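Local coordinates for BH1408 protein (Bacillus halodurans, PDB 4E0A), which probably acts as a GNAT-family N-acetyltransferase, moving an acetyl group from acetyl-CoA to an amine, at residues Y69-L74 and I91-V96. The protein carries 1 engineered substitution. Residues are numbered along the deposited sequence; the frame is centred on the assembly and turned at random.
Sequences YSVIHL and ISDLCV. With PO4 (phosphate ion), chain E.
Tyr69 and Cys95 form an antiparallel hydrogen-bonded pair: Tyr69 N donates a hydrogen bond to Cys95 O, and Cys95 N one to Tyr69 O, both at 2.9 Å. On the face they share with Val71 and Asp93, the tyrosine runs from CB across the strand boundary. Chi1 of 83° sets CG between the backbone N and the carbonyl carbon. CD1 nears Cys95 CB, CE1 of Tyr69 lies 3.5 Å from Cys95 SG, and CE2 of Tyr69 on the other side meets Asp93 CB at 3.9 Å. The sulfur of Cys95 stands obliquely to the Tyr69 ring, 4.4 Å from its centroid. CZ sits between that sulfur and Asp93 CB, and at the tip Tyr69 OH lies between the same two, 3.8 Å from Asp93 CB. Helix 11-28 covers this region through Val14, His18 and Val21.

Between Val71 and Ile72 the register slips by one residue: Ser92 and Asp93 both face Val71, a classic beta bulge. Val71 O takes a 3.0 Å bond from Ser92 N and a weak one from Asp93 N. The bulge puts Ser92 OG beside Val71 CG1 and at the edge of the His73 ring, in its plane, where Ser92 OG and His73 NE2 hydrogen-bond at 2.9 Å. On the opposite face, toward helix 105-119, Ser70 OG is anti to its backbone N (chi1 -176°) and donates to Asp93 O at 2.8 Å. That carbonyl also accepts from Val71 N, so two donors grip it.

Such a bulge in the strand before the acetyl-CoA-binding loop is a familiar GNAT feature; a phosphate ion, probably from the crystallisation liquor, takes a weak bond from Leu94 N. Chemically, the buried Tyr69 OH has no nitrogen or oxygen partner, whereas Ser70 OG holds the bulged backbone through Asp93 O and Ser92 OG links to the His73 ring.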
loop_
_atom_site.group_PDB
_atom_site.type_symbol
_atom_site.label_atom_id
_atom_site.label_comp_id
_atom_site.label_asym_id
_atom_site.label_seq_id
_atom_site.Cartn_x
_atom_site.Cartn_y
_atom_site.Cartn_z
ATOM N N TYR A 69 15.826 16.365 -0.299
ATOM C CA TYR A 69 15.313 16.166 -1.649
ATOM C C TYR A 69 14.023 15.388 -1.603
ATOM O O TYR A 69 13.672 14.768 -0.589
ATOM C CB TYR A 69 16.314 15.414 -2.530
ATOM C CG TYR A 69 16.257 13.912 -2.346
ATOM C CD1 TYR A 69 16.915 13.306 -1.282
ATOM C CD2 TYR A 69 15.536 13.100 -3.230
ATOM C CE1 TYR A 69 16.865 11.923 -1.083
ATOM C CE2 TYR A 69 15.490 11.690 -3.037
ATOM C CZ TYR A 69 16.155 11.127 -1.954
ATOM O OH TYR A 69 16.127 9.757 -1.729
ATOM N N SER A 70 13.323 15.401 -2.724
ATOM C CA SER A 70 12.105 14.620 -2.834
ATOM C C SER A 70 11.952 14.124 -4.261
ATOM O O SER A 70 12.392 14.788 -5.214
ATOM C CB SER A 70 10.885 15.456 -2.430
ATOM O OG SER A 70 9.710 14.656 -2.453
ATOM N N VAL A 71 11.366 12.934 -4.405
ATOM C CA VAL A 71 11.007 12.421 -5.713
ATOM C C VAL A 71 9.500 12.222 -5.740
ATOM O O VAL A 71 8.947 11.597 -4.842
ATOM C CB VAL A 71 11.664 11.060 -5.988
ATOM C CG1 VAL A 71 11.234 10.544 -7.366
ATOM C CG2 VAL A 71 13.182 11.174 -5.895
ATOM N N ILE A 72 8.838 12.761 -6.761
ATOM C CA ILE A 72 7.385 12.673 -6.843
ATOM C C ILE A 72 7.008 12.200 -8.238
ATOM O O ILE A 72 7.799 12.321 -9.173
ATOM C CB ILE A 72 6.692 14.026 -6.524
ATOM C CG1 ILE A 72 6.951 15.044 -7.635
ATOM C CG2 ILE A 72 7.150 14.582 -5.166
ATOM C CD1 ILE A 72 6.482 16.439 -7.287
ATOM N N HIS A 73 5.809 11.639 -8.361
ATOM C CA HIS A 73 5.341 11.067 -9.607
ATOM C C HIS A 73 3.901 11.468 -9.832
ATOM O O HIS A 73 3.098 11.467 -8.897
ATOM C CB HIS A 73 5.413 9.544 -9.544
ATOM C CG HIS A 73 6.762 9.014 -9.163
ATOM N ND1 HIS A 73 7.669 8.555 -10.093
ATOM C CD2 HIS A 73 7.356 8.868 -7.953
ATOM C CE1 HIS A 73 8.760 8.141 -9.473
ATOM N NE2 HIS A 73 8.596 8.322 -8.174
ATOM N N LEU A 74 3.568 11.810 -11.071
ATOM C CA LEU A 74 2.183 12.083 -11.432
ATOM C C LEU A 74 1.536 10.748 -11.808
ATOM O O LEU A 74 1.963 10.089 -12.761
ATOM C CB LEU A 74 2.127 13.050 -12.620
ATOM C CG LEU A 74 0.811 13.790 -12.815
ATOM C CD1 LEU A 74 0.498 14.616 -11.568
ATOM C CD2 LEU A 74 0.884 14.674 -14.056
ATOM N N ILE A 91 4.443 10.714 -3.600
ATOM C CA ILE A 91 5.780 11.009 -3.109
ATOM C C ILE A 91 6.479 9.685 -2.811
ATOM O O ILE A 91 6.152 9.023 -1.830
ATOM C CB ILE A 91 5.730 11.851 -1.823
ATOM C CG1 ILE A 91 4.981 13.175 -2.064
ATOM C CG2 ILE A 91 7.138 12.101 -1.317
ATOM C CD1 ILE A 91 4.769 13.976 -0.795
ATOM N N SER A 92 7.436 9.308 -3.652
ATOM C CA SER A 92 8.179 8.061 -3.466
ATOM C C SER A 92 9.372 8.233 -2.522
ATOM O O SER A 92 9.797 7.283 -1.869
ATOM C CB SER A 92 8.631 7.499 -4.819
ATOM O OG SER A 92 9.535 8.383 -5.453
ATOM N N ASP A 93 9.889 9.455 -2.430
ATOM C CA ASP A 93 10.984 9.758 -1.514
ATOM C C ASP A 93 10.860 11.183 -0.994
ATOM O O ASP A 93 10.489 12.094 -1.736
ATOM C CB ASP A 93 12.333 9.607 -2.225
ATOM C CG ASP A 93 12.520 8.222 -2.830
ATOM O OD1 ASP A 93 12.168 8.029 -4.023
ATOM O OD2 ASP A 93 12.987 7.324 -2.097
ATOM N N LEU A 94 11.183 11.379 0.273
ATOM C CA LEU A 94 11.372 12.728 0.806
ATOM C C LEU A 94 12.300 12.641 2.004
ATOM O O LEU A 94 11.888 12.229 3.102
ATOM C CB LEU A 94 10.033 13.393 1.173
ATOM C CG LEU A 94 10.014 14.909 1.441
ATOM C CD1 LEU A 94 8.608 15.470 1.325
ATOM C CD2 LEU A 94 10.612 15.280 2.815
ATOM N N CYS A 95 13.551 13.050 1.797
ATOM C CA CYS A 95 14.577 12.918 2.819
ATOM C C CYS A 95 15.160 14.272 3.195
ATOM O O CYS A 95 15.499 15.069 2.324
ATOM C CB CYS A 95 15.711 12.014 2.325
ATOM S SG CYS A 95 15.192 10.422 1.632
ATOM N N VAL A 96 15.272 14.523 4.493
ATOM C CA VAL A 96 15.992 15.682 4.994
ATOM C C VAL A 96 17.215 15.135 5.718
ATOM O O VAL A 96 17.101 14.201 6.507
ATOM C CB VAL A 96 15.132 16.521 5.963
ATOM C CG1 VAL A 96 15.934 17.672 6.546
ATOM C CG2 VAL A 96 13.867 17.042 5.260
HETATM P P PO4 E . 8.089 8.821 1.641
HETATM O O1 PO4 E . 9.521 8.712 1.178
HETATM O O2 PO4 E . 8.030 9.047 3.137
HETATM O O3 PO4 E . 7.426 9.979 0.943
HETATM O O4 PO4 E . 7.360 7.549 1.279
#